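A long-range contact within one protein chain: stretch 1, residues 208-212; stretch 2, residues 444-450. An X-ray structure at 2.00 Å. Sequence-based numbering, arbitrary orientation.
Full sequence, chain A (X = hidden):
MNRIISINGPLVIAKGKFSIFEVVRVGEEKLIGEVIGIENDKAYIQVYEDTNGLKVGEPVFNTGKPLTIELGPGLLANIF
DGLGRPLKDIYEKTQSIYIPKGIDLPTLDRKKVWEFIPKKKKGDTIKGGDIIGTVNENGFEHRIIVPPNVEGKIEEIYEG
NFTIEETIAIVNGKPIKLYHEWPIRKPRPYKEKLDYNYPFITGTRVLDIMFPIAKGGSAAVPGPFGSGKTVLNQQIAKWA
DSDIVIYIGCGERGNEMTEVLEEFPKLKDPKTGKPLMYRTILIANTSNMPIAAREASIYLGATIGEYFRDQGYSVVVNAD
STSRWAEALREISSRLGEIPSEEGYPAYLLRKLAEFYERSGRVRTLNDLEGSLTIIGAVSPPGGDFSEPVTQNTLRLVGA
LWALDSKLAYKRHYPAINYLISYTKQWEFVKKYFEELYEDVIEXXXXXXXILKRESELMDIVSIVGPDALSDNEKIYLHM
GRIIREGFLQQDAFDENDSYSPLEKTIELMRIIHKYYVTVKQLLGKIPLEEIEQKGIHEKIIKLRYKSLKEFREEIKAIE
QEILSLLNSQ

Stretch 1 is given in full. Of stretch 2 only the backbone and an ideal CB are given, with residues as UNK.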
# COMPACT_ATOMS: atom_id res chain seq x y z
N ASP A 208 -21.00 -13.10 28.97
CA ASP A 208 -21.48 -14.29 29.67
C ASP A 208 -22.48 -15.11 28.87
O ASP A 208 -22.54 -16.34 29.00
CB ASP A 208 -22.07 -13.91 31.04
CG ASP A 208 -21.03 -13.41 32.01
OD1 ASP A 208 -19.82 -13.64 31.76
OD2 ASP A 208 -21.41 -12.79 33.03
N ILE A 209 -23.26 -14.45 28.02
CA ILE A 209 -24.30 -15.13 27.26
C ILE A 209 -23.98 -15.19 25.77
O ILE A 209 -24.02 -16.26 25.16
CB ILE A 209 -25.67 -14.45 27.44
CG1 ILE A 209 -26.03 -14.37 28.92
CG2 ILE A 209 -26.74 -15.21 26.69
CD1 ILE A 209 -26.16 -15.73 29.59
N MET A 210 -23.65 -14.04 25.19
CA MET A 210 -23.44 -13.95 23.75
C MET A 210 -22.17 -14.65 23.28
O MET A 210 -22.22 -15.50 22.39
CB MET A 210 -23.45 -12.48 23.31
CG MET A 210 -24.73 -11.73 23.66
SD MET A 210 -26.13 -12.22 22.63
CE MET A 210 -27.02 -13.27 23.76
N PHE A 211 -21.03 -14.32 23.88
CA PHE A 211 -19.75 -14.90 23.46
C PHE A 211 -18.92 -15.48 24.61
O PHE A 211 -17.75 -15.12 24.76
CB PHE A 211 -18.93 -13.86 22.69
CG PHE A 211 -19.70 -13.16 21.60
CD1 PHE A 211 -19.91 -13.77 20.38
CD2 PHE A 211 -20.23 -11.89 21.80
CE1 PHE A 211 -20.62 -13.14 19.37
CE2 PHE A 211 -20.94 -11.25 20.80
CZ PHE A 211 -21.13 -11.87 19.58
N PRO A 212 -19.49 -16.40 25.39
CA PRO A 212 -18.76 -16.87 26.57
C PRO A 212 -17.63 -17.83 26.22
O PRO A 212 -17.69 -18.51 25.19
CB PRO A 212 -19.82 -17.62 27.37
CG PRO A 212 -20.74 -18.16 26.32
CD PRO A 212 -20.79 -17.10 25.24
N UNK A 444 -33.44 -18.25 23.43
CA UNK A 444 -33.47 -16.79 23.52
C UNK A 444 -32.18 -16.18 22.98
O UNK A 444 -32.20 -15.13 22.34
CB UNK A 444 -33.69 -16.35 24.97
N UNK A 445 -31.06 -16.85 23.24
CA UNK A 445 -29.76 -16.42 22.71
C UNK A 445 -29.79 -16.41 21.19
O UNK A 445 -29.39 -15.43 20.56
CB UNK A 445 -28.64 -17.33 23.21
N UNK A 446 -30.28 -17.50 20.60
CA UNK A 446 -30.43 -17.60 19.15
C UNK A 446 -31.34 -16.50 18.63
O UNK A 446 -31.12 -15.94 17.55
CB UNK A 446 -30.98 -18.97 18.76
N UNK A 447 -32.37 -16.20 19.41
CA UNK A 447 -33.35 -15.18 19.07
C UNK A 447 -32.72 -13.79 19.07
O UNK A 447 -32.98 -12.98 18.17
CB UNK A 447 -34.53 -15.23 20.05
N UNK A 448 -31.90 -13.51 20.07
CA UNK A 448 -31.20 -12.24 20.16
C UNK A 448 -30.27 -12.05 18.96
O UNK A 448 -30.25 -10.98 18.35
CB UNK A 448 -30.41 -12.16 21.47
N UNK A 449 -29.52 -13.09 18.62
CA UNK A 449 -28.63 -13.04 17.47
C UNK A 449 -29.41 -12.82 16.17
O UNK A 449 -28.98 -12.07 15.30
CB UNK A 449 -27.81 -14.33 17.38
N UNK A 450 -30.55 -13.49 16.05
CA UNK A 450 -31.38 -13.38 14.86
C UNK A 450 -31.94 -11.97 14.67
O UNK A 450 -31.99 -11.46 13.55
CB UNK A 450 -32.53 -14.39 14.93

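Stretch 2 is helical throughout, with every phi near -60° and psi near -40°, so side-chain direction follows from the turn of the helix. Stretch 1 offers the apolar methyls of Ile209 and Met210, the carbonyl oxygens of these two residues, and the ring of Phe211 farther back.

Position 444 points its CA-to-CB bond sideways, and its ideal CB finds nothing of stretch 1 within 5.5 Å. The contact hardly restricts the choice, and any residue at ease in a helix would serve. It is Ile444, which does not touch stretch 1; its carbonyl oxygen accepts the backbone hydrogen bond from the amide of 448.

At position 445 the CB points toward stretch 1 and lies 4.4 Å from Met210 CE and 4.5 Å from Ile209 CG2, so the first carbons of the side chain should be apolar. Leucine or methionine could continue along these methyls, but farther out wait the carbonyl oxygens of Ile209 and Met210, and a long donor such as lysine, glutamine or arginine could reach for them. A donor with two N-H groups side by side suits them best. The residue is Arg445, extended with its first three chi angles all t. Its CG packs 3.9 Å from Met210 CE, and the guanidinium then meets the two oxygens at its edge, near its own plane. NE donates to Ile209 O at 2.8 Å and NH2 to Met210 O at 2.8 Å; a weak bond also runs from Arg445 NE to Met210 O, at 3.4 Å.

Position 446 points away and 447 is out of reach, so stretch 1 sets no demand on either; polar helix formers are reasonable. Glu446 and Glu447 are found, and both direct carboxylate oxygens to hydrogen bonds elsewhere in the structure.

One turn after 445, position 448 again points toward stretch 1, its CB 4.2 Å from Met210 CE. The methionine end, with SD close behind CE, favors an apolar side chain: alanine would already touch it, while leucine, methionine or an aromatic could offer more surface. Phe448 takes chi1 m and brings CD2 to 4.1 Å from Met210 CE.

Position 449 is harder to read, since its CB points sideways and has no neighbor in stretch 1 within 5.5 Å. A short residue would stop short, but a long apolar or aromatic one could swing its end toward Met210 SD and the Phe211 ring. Phe449 does so with chi1 at -85°. Met210 SD sits over one face of its ring, 4.3 Å from the centroid, while the ring's edge is turned to the face of Phe211 in an offset edge-to-face pair with planes at 76° and CE1 3.7 Å from Phe211 CZ. One ring thus serves sulfur and aromatic neighbors at once.

Position 450 is out of reach and accepts nearly any helical residue; Ala450 simply continues the helix.

Stretch 2 (444-450) IREEFFA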
# COMPACT_ATOMS: atom_id res chain seq x y z
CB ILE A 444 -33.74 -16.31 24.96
CG1 ILE A 444 -35.07 -16.88 25.47
CG2 ILE A 444 -33.77 -14.80 25.04
CD1 ILE A 444 -35.36 -16.56 26.93
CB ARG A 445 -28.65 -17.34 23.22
CG ARG A 445 -27.25 -16.98 22.74
CD ARG A 445 -26.20 -17.88 23.38
NE ARG A 445 -24.86 -17.63 22.87
CZ ARG A 445 -24.30 -18.31 21.87
NH1 ARG A 445 -24.98 -19.28 21.27
NH2 ARG A 445 -23.07 -18.02 21.47
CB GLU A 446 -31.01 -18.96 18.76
CG GLU A 446 -30.04 -20.12 18.84
CD GLU A 446 -30.67 -21.43 18.41
OE1 GLU A 446 -31.91 -21.52 18.41
OE2 GLU A 446 -29.92 -22.36 18.05
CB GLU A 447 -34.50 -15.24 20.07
CG GLU A 447 -35.73 -14.42 19.73
CD GLU A 447 -36.83 -14.60 20.75
OE1 GLU A 447 -36.97 -13.74 21.65
OE2 GLU A 447 -37.57 -15.61 20.66
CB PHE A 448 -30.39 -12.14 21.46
CG PHE A 448 -31.21 -11.71 22.66
CD1 PHE A 448 -32.60 -11.74 22.63
CD2 PHE A 448 -30.58 -11.26 23.81
CE1 PHE A 448 -33.34 -11.34 23.73
CE2 PHE A 448 -31.31 -10.86 24.91
CZ PHE A 448 -32.70 -10.90 24.87
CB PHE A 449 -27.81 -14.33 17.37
CG PHE A 449 -26.56 -14.32 18.21
CD1 PHE A 449 -25.50 -13.48 17.89
CD2 PHE A 449 -26.43 -15.15 19.31
CE1 PHE A 449 -24.34 -13.47 18.65
CE2 PHE A 449 -25.28 -15.15 20.08
CZ PHE A 449 -24.23 -14.31 19.74
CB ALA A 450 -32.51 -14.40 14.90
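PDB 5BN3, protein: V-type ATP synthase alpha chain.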